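Local structure of ecdysteroid-phosphate phosphatase (Bombyx mori, 3C7T) at residues 4-9 with 78-83; 228-233 with 241-246. The protein hydrolyses ecdysteroid 22-phosphates to release active ecdysteroids, has protein tyrosine phosphatase activity as well, and is represented here by its phosphoglycerate mutase-like phosphatase domain. All coordinates share one frame; numbering follows the deposited sequence.

Contact 1: 4-9 with 78-83; sequences RRWVFA and AGVSIK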
ATOM      1  N   ARG A   4       1.196 -19.414  28.175  1.00 37.91           N
ATOM      2  CA  ARG A   4       0.125 -19.337  27.135  1.00 37.37           C
ATOM      3  C   ARG A   4       0.666 -19.128  25.711  1.00 36.51           C
ATOM      4  O   ARG A   4       1.810 -18.698  25.521  1.00 37.19           O
ATOM      5  CB  ARG A   4      -0.956 -18.309  27.520  1.00 37.79           C
ATOM      6  CG  ARG A   4      -2.211 -18.988  28.087  1.00 39.58           C
ATOM      7  CD  ARG A   4      -2.930 -18.183  29.170  1.00 42.33           C
ATOM      8  NE  ARG A   4      -3.551 -16.964  28.651  1.00 43.34           N
ATOM      9  CZ  ARG A   4      -4.841 -16.832  28.342  1.00 44.41           C
ATOM     10  NH1 ARG A   4      -5.690 -17.847  28.487  1.00 44.15           N
ATOM     11  NH2 ARG A   4      -5.286 -15.667  27.884  1.00 44.53           N
ATOM     12  N   ARG A   5      -0.176 -19.449  24.733  1.00 34.13           N
ATOM     13  CA  ARG A   5       0.184 -19.563  23.330  1.00 32.69           C
ATOM     14  C   ARG A   5      -0.749 -18.644  22.530  1.00 31.14           C
ATOM     15  O   ARG A   5      -1.855 -18.363  22.989  1.00 30.95           O
ATOM     16  CB  ARG A   5      -0.084 -21.010  22.922  1.00 32.63           C
ATOM     17  CG  ARG A   5       0.456 -21.442  21.602  1.00 33.37           C
ATOM     18  CD  ARG A   5       0.768 -22.919  21.639  1.00 30.22           C
ATOM     19  NE  ARG A   5      -0.379 -23.796  21.496  1.00 29.86           N
ATOM     20  CZ  ARG A   5      -0.618 -24.533  20.420  1.00 27.44           C
ATOM     21  NH1 ARG A   5       0.202 -24.481  19.386  1.00 27.43           N
ATOM     22  NH2 ARG A   5      -1.670 -25.334  20.380  1.00 31.29           N
ATOM     23  N   TRP A   6      -0.315 -18.192  21.351  1.00 29.39           N
ATOM     24  CA  TRP A   6      -1.188 -17.422  20.440  1.00 28.05           C
ATOM     25  C   TRP A   6      -1.703 -18.264  19.272  1.00 26.55           C
ATOM     26  O   TRP A   6      -0.973 -19.046  18.672  1.00 26.15           O
ATOM     27  CB  TRP A   6      -0.444 -16.247  19.810  1.00 27.85           C
ATOM     28  CG  TRP A   6       0.041 -15.154  20.702  1.00 28.70           C
ATOM     29  CD1 TRP A   6       1.282 -15.035  21.250  1.00 29.23           C
ATOM     30  CD2 TRP A   6      -0.684 -13.985  21.083  1.00 29.02           C
ATOM     31  NE1 TRP A   6       1.370 -13.866  21.982  1.00 28.46           N
ATOM     32  CE2 TRP A   6       0.175 -13.203  21.891  1.00 29.77           C
ATOM     33  CE3 TRP A   6      -1.986 -13.523  20.832  1.00 28.84           C
ATOM     34  CZ2 TRP A   6      -0.228 -11.979  22.449  1.00 28.96           C
ATOM     35  CZ3 TRP A   6      -2.381 -12.304  21.379  1.00 29.77           C
ATOM     36  CH2 TRP A   6      -1.505 -11.551  22.185  1.00 29.72           C
ATOM     37  N   VAL A   7      -2.968 -18.071  18.930  1.00 25.13           N
ATOM     38  CA  VAL A   7      -3.491 -18.580  17.667  1.00 23.40           C
ATOM     39  C   VAL A   7      -4.138 -17.382  16.951  1.00 22.31           C
ATOM     40  O   VAL A   7      -4.956 -16.654  17.538  1.00 21.59           O
ATOM     41  CB  VAL A   7      -4.488 -19.742  17.865  1.00 23.53           C
ATOM     42  CG1 VAL A   7      -5.099 -20.157  16.542  1.00 24.33           C
ATOM     43  CG2 VAL A   7      -3.784 -20.949  18.534  1.00 22.69           C
ATOM     44  N   PHE A   8      -3.737 -17.183  15.696  1.00 21.33           N
ATOM     45  CA  PHE A   8      -4.173 -16.018  14.923  1.00 19.88           C
ATOM     46  C   PHE A   8      -4.960 -16.450  13.716  1.00 19.41           C
ATOM     47  O   PHE A   8      -4.778 -17.562  13.217  1.00 19.27           O
ATOM     48  CB  PHE A   8      -2.951 -15.230  14.439  1.00 20.43           C
ATOM     49  CG  PHE A   8      -2.126 -14.659  15.542  1.00 21.06           C
ATOM     50  CD1 PHE A   8      -2.645 -13.677  16.375  1.00 21.58           C
ATOM     51  CD2 PHE A   8      -0.825 -15.087  15.736  1.00 23.50           C
ATOM     52  CE1 PHE A   8      -1.871 -13.127  17.380  1.00 21.71           C
ATOM     53  CE2 PHE A   8      -0.038 -14.540  16.753  1.00 23.52           C
ATOM     54  CZ  PHE A   8      -0.563 -13.569  17.569  1.00 23.36           C
ATOM     55  N   ALA A   9      -5.822 -15.557  13.225  1.00 19.73           N
ATOM     56  CA  ALA A   9      -6.530 -15.804  11.968  1.00 18.71           C
ATOM     57  C   ALA A   9      -6.445 -14.503  11.188  1.00 18.82           C
ATOM     58  O   ALA A   9      -6.628 -13.409  11.749  1.00 17.54           O
ATOM     59  CB  ALA A   9      -7.971 -16.168  12.195  1.00 19.83           C
ATOM     60  N   ALA A  78       6.153  -6.437  17.980  1.00 25.42           N
ATOM     61  CA  ALA A  78       5.547  -6.790  19.261  1.00 26.59           C
ATOM     62  C   ALA A  78       6.280  -7.945  19.961  1.00 26.71           C
ATOM     63  O   ALA A  78       5.877  -8.382  21.039  1.00 27.07           O
ATOM     64  CB  ALA A  78       4.090  -7.125  19.058  1.00 27.33           C
ATOM     65  N   GLY A  79       7.355  -8.425  19.336  1.00 26.77           N
ATOM     66  CA  GLY A  79       8.137  -9.556  19.855  1.00 26.58           C
ATOM     67  C   GLY A  79       7.457 -10.900  19.753  1.00 27.19           C
ATOM     68  O   GLY A  79       7.811 -11.844  20.476  1.00 27.35           O
ATOM     69  N   VAL A  80       6.468 -11.015  18.869  1.00 26.28           N
ATOM     70  CA  VAL A  80       5.734 -12.262  18.746  1.00 27.00           C
ATOM     71  C   VAL A  80       6.252 -13.103  17.575  1.00 27.07           C
ATOM     72  O   VAL A  80       6.335 -12.627  16.441  1.00 27.80           O
ATOM     73  CB  VAL A  80       4.192 -12.046  18.665  1.00 27.33           C
ATOM     74  CG1 VAL A  80       3.465 -13.396  18.540  1.00 28.35           C
ATOM     75  CG2 VAL A  80       3.693 -11.291  19.897  1.00 26.68           C
ATOM     76  N   SER A  81       6.618 -14.350  17.864  1.00 27.76           N
ATOM     77  CA  SER A  81       7.090 -15.276  16.831  1.00 28.48           C
ATOM     78  C   SER A  81       5.920 -16.118  16.325  1.00 28.69           C
ATOM     79  O   SER A  81       4.865 -16.136  16.953  1.00 28.86           O
ATOM     80  CB  SER A  81       8.174 -16.192  17.403  1.00 29.00           C
ATOM     81  OG  SER A  81       7.702 -16.803  18.592  1.00 29.38           O
ATOM     82  N   ILE A  82       6.109 -16.791  15.188  1.00 28.19           N
ATOM     83  CA  ILE A  82       5.138 -17.742  14.666  1.00 28.72           C
ATOM     84  C   ILE A  82       5.914 -18.963  14.165  1.00 28.67           C
ATOM     85  O   ILE A  82       6.976 -18.845  13.534  1.00 28.96           O
ATOM     86  CB  ILE A  82       4.195 -17.130  13.554  1.00 29.11           C
ATOM     87  CG1 ILE A  82       3.136 -16.209  14.166  1.00 30.19           C
ATOM     88  CG2 ILE A  82       3.390 -18.195  12.840  1.00 29.20           C
ATOM     89  CD1 ILE A  82       3.562 -14.804  14.291  1.00 33.59           C
ATOM     90  N   LYS A  83       5.400 -20.144  14.458  1.00 28.24           N
ATOM     91  CA  LYS A  83       6.088 -21.343  14.029  1.00 27.64           C
ATOM     92  C   LYS A  83       5.264 -22.118  13.030  1.00 27.16           C
ATOM     93  O   LYS A  83       5.811 -22.764  12.132  1.00 26.64           O
ATOM     94  CB  LYS A  83       6.402 -22.206  15.254  1.00 28.06           C
ATOM     95  CG  LYS A  83       7.239 -23.436  14.961  1.00 31.05           C
ATOM     96  CD  LYS A  83       7.906 -23.931  16.235  1.00 35.44           C
ATOM     97  CE  LYS A  83       8.712 -25.212  15.997  1.00 39.16           C
ATOM     98  NZ  LYS A  83       9.654 -25.079  14.850  1.00 40.78           N
TER

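Contact 2: 228-233 with 241-246; sequences CALGAM and VSPPCP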
ATOM      1  N   CYS A 228      -6.744  -8.302   5.326  1.00 17.74           N
ATOM      2  CA  CYS A 228      -5.759  -8.559   6.391  1.00 18.39           C
ATOM      3  C   CYS A 228      -6.261  -8.199   7.812  1.00 18.45           C
ATOM      4  O   CYS A 228      -5.469  -7.907   8.677  1.00 18.09           O
ATOM      5  CB  CYS A 228      -4.422  -7.878   6.071  1.00 17.79           C
ATOM      6  SG  CYS A 228      -3.553  -8.672   4.670  1.00 20.30           S
ATOM      7  N   ALA A 229      -7.575  -8.252   8.032  1.00 18.68           N
ATOM      8  CA  ALA A 229      -8.123  -8.229   9.393  1.00 18.74           C
ATOM      9  C   ALA A 229      -7.505  -9.388  10.192  1.00 18.93           C
ATOM     10  O   ALA A 229      -7.435 -10.520   9.715  1.00 18.12           O
ATOM     11  CB  ALA A 229      -9.599  -8.348   9.382  1.00 19.89           C
ATOM     12  N   LEU A 230      -7.060  -9.069  11.399  1.00 19.51           N
ATOM     13  CA  LEU A 230      -6.353 -10.015  12.241  1.00 19.13           C
ATOM     14  C   LEU A 230      -7.162 -10.284  13.499  1.00 19.98           C
ATOM     15  O   LEU A 230      -7.564  -9.364  14.225  1.00 19.86           O
ATOM     16  CB  LEU A 230      -4.964  -9.467  12.614  1.00 20.15           C
ATOM     17  CG  LEU A 230      -4.089 -10.355  13.494  1.00 20.31           C
ATOM     18  CD1 LEU A 230      -3.591 -11.625  12.785  1.00 20.76           C
ATOM     19  CD2 LEU A 230      -2.897  -9.564  14.044  1.00 21.68           C
ATOM     20  N   GLY A 231      -7.418 -11.568  13.724  1.00 20.82           N
ATOM     21  CA  GLY A 231      -8.082 -12.018  14.931  1.00 21.50           C
ATOM     22  C   GLY A 231      -7.099 -12.785  15.784  1.00 21.58           C
ATOM     23  O   GLY A 231      -6.168 -13.433  15.250  1.00 19.97           O
ATOM     24  N   ALA A 232      -7.301 -12.714  17.106  1.00 22.77           N
ATOM     25  CA  ALA A 232      -6.409 -13.368  18.075  1.00 23.84           C
ATOM     26  C   ALA A 232      -7.115 -14.125  19.206  1.00 25.24           C
ATOM     27  O   ALA A 232      -8.121 -13.665  19.773  1.00 25.07           O
ATOM     28  CB  ALA A 232      -5.442 -12.337  18.683  1.00 23.91           C
ATOM     29  N   MET A 233      -6.562 -15.300  19.506  1.00 26.82           N
ATOM     30  CA  MET A 233      -6.905 -16.061  20.703  1.00 28.05           C
ATOM     31  C   MET A 233      -5.638 -16.458  21.442  1.00 28.68           C
ATOM     32  O   MET A 233      -4.575 -16.654  20.835  1.00 28.21           O
ATOM     33  CB  MET A 233      -7.731 -17.286  20.336  1.00 28.12           C
ATOM     34  CG  MET A 233      -9.068 -16.906  19.720  1.00 30.77           C
ATOM     35  SD  MET A 233     -10.173 -18.281  19.493  1.00 37.02           S
ATOM     36  CE  MET A 233     -10.902 -18.395  21.130  1.00 35.21           C
ATOM     37  N   VAL A 241      -8.870 -12.327  22.461  1.00 29.91           N
ATOM     38  CA  VAL A 241      -8.125 -11.197  23.009  1.00 28.92           C
ATOM     39  C   VAL A 241      -7.690 -10.227  21.909  1.00 28.12           C
ATOM     40  O   VAL A 241      -7.735 -10.545  20.722  1.00 26.90           O
ATOM     41  CB  VAL A 241      -6.888 -11.649  23.814  1.00 29.36           C
ATOM     42  CG1 VAL A 241      -7.300 -12.628  24.917  1.00 29.80           C
ATOM     43  CG2 VAL A 241      -5.826 -12.284  22.905  1.00 30.59           C
ATOM     44  N   SER A 242      -7.251  -9.050  22.334  1.00 27.28           N
ATOM     45  CA  SER A 242      -6.649  -8.086  21.423  1.00 26.84           C
ATOM     46  C   SER A 242      -5.394  -8.690  20.783  1.00 26.96           C
ATOM     47  O   SER A 242      -4.556  -9.259  21.483  1.00 26.95           O
ATOM     48  CB  SER A 242      -6.293  -6.818  22.188  1.00 26.91           C
ATOM     49  OG  SER A 242      -5.716  -5.877  21.302  1.00 26.36           O
ATOM     50  N   PRO A 243      -5.259  -8.595  19.448  1.00 26.68           N
ATOM     51  CA  PRO A 243      -3.963  -8.992  18.884  1.00 27.10           C
ATOM     52  C   PRO A 243      -2.791  -8.089  19.340  1.00 27.50           C
ATOM     53  O   PRO A 243      -3.013  -6.969  19.784  1.00 27.79           O
ATOM     54  CB  PRO A 243      -4.195  -8.943  17.364  1.00 26.95           C
ATOM     55  CG  PRO A 243      -5.710  -8.818  17.185  1.00 27.08           C
ATOM     56  CD  PRO A 243      -6.227  -8.172  18.410  1.00 26.90           C
ATOM     57  N   PRO A 244      -1.547  -8.592  19.258  1.00 27.89           N
ATOM     58  CA  PRO A 244      -0.386  -7.844  19.773  1.00 28.25           C
ATOM     59  C   PRO A 244       0.041  -6.642  18.927  1.00 28.30           C
ATOM     60  O   PRO A 244       0.917  -5.876  19.349  1.00 28.89           O
ATOM     61  CB  PRO A 244       0.726  -8.889  19.773  1.00 28.57           C
ATOM     62  CG  PRO A 244       0.316  -9.857  18.683  1.00 28.14           C
ATOM     63  CD  PRO A 244      -1.167  -9.914  18.717  1.00 27.80           C
ATOM     64  N   CYS A 245      -0.552  -6.499  17.742  1.00 27.97           N
ATOM     65  CA  CYS A 245      -0.269  -5.369  16.858  1.00 27.73           C
ATOM     66  C   CYS A 245      -1.571  -4.679  16.436  1.00 26.29           C
ATOM     67  O   CYS A 245      -2.635  -5.318  16.444  1.00 26.39           O
ATOM     68  CB  CYS A 245       0.542  -5.843  15.653  1.00 28.13           C
ATOM     69  SG  CYS A 245      -0.382  -6.850  14.465  1.00 32.93           S
ATOM     70  N   PRO A 246      -1.502  -3.382  16.060  1.00 24.67           N
ATOM     71  CA  PRO A 246      -2.734  -2.613  15.757  1.00 22.97           C
ATOM     72  C   PRO A 246      -3.485  -3.088  14.504  1.00 20.89           C
ATOM     73  O   PRO A 246      -2.930  -3.834  13.705  1.00 20.39           O
ATOM     74  CB  PRO A 246      -2.231  -1.171  15.549  1.00 22.81           C
ATOM     75  CG  PRO A 246      -0.749  -1.209  15.605  1.00 23.60           C
ATOM     76  CD  PRO A 246      -0.268  -2.592  15.867  1.00 24.69           C
TER
HETATM   77  O   HOH W   1      -9.035 -11.097  18.464  1.00 32.33           O

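Contact 1: 4-9 with 78-83
Val80 meets two aromatic rings of strand 5-11 at once, and its two methyl groups divide the work. CG1 does most of the touching: it lies 3.8 Å from Trp6 CD1, obliquely to the five-membered ring and off its centre. This is a CH-pi contact, with the methyl 4.2 Å from the centroid of the five-membered ring of Trp6 and 29° off the normal. The same CG1 reaches the edge of the Phe8 ring, near its plane, 4.1 Å from Phe8 CE2. The second methyl, CG2, approaches only the indole, 4.0 Å from Trp6 NE1. With CG1 anti to the backbone N (chi1 -180°), the fork of the valine opens toward the strand; the side chain crosses that of Trp6 at about a right angle and meets that of Phe8 coming from the opposite direction.

The two rings also rest on each other. Phe8 CZ stands 3.1 Å above the indole plane, offset toward its rim, as happens when alternate residues of a strand project from the same side. Trp6 and Phe8 share nearly the same first torsion, about -64°, which sets each CG anti to its own carbonyl carbon. Ile82 adds a looser touch through its terminal methyl, CD1 lying 4.4 Å from Phe8 CE2. No hydrogen bond joins the two segments, so they meet through apolar side chains. Met75 of helix 62-77 packs on Phe8, Val80 and Ile82, while Arg234 makes a cation-pi contact with Trp6.

Residues 78-83 leave helix 62-77 through a Schellman motif, with Gly79 at positive phi, and lead into strand 84-87. The arrangement is a helix-to-strand connection packing its apolar side chains on one face of the central sheet of the alpha/beta histidine phosphatase fold.

Contact 2: 228-233 with 241-246
Ala232 and Val241 are joined through water 1, which accepts from Ala232 N at 2.7 Å and donates to Val241 O at 2.7 Å. Beside this bridge, the amide of Val241 also bonds directly to segment 228-233, its N 3.1 Å from Ala232 O. That bond is nearly straight at hydrogen (168°), although the donor sits above the carbonyl plane, 40° out of it.

From Pro243 onward apolar packing takes over. Pro243 lays its ring against two residues: CB is 3.6 Å from Leu230 CD2, and CG is 3.8 Å from Ala232 CB. The side chains of Leu230 and Pro243 run antiparallel to each other, passing side by side. The leucine CG is anti to its backbone N (chi1 -180°), extending the side chain so that CD2 touches both the proline ring and, from a direction roughly at right angles, Cys245 SG at 3.7 Å. Trp258 of the second subunit packs on Ser242 and Pro243.

Chemically the contact falls into two parts: one direct bond and one bridging water link the backbones at Ala232 and Val241, and beyond them the proline-rich segment is held against 228-233 by side-chain packing rather than by further direct hydrogen bonds.

In the fold
The centres of contacts 1 and 2 lie about 10 Å apart, on the same side of the chain's centre, and the contacts follow in series along the sequence. Both rest on the mixed central sheet, where strands 5-11 and 230-235 are antiparallel neighbours; Ala9 O to Gly231 N, at 2.8 Å, is a probable hydrogen bond between them. Pro244 joins them on one face, its CD 3.6 Å from Phe8 CE1. The N-terminal strand thus ties the connection after helix 62-77 to the late proline-rich segment. Strand 5-11 ends at Arg11, just before His12, which forms the phosphohistidine intermediate, but the contacts lie apart from that site, the Leu230 side chain about 13 Å from the tungstate.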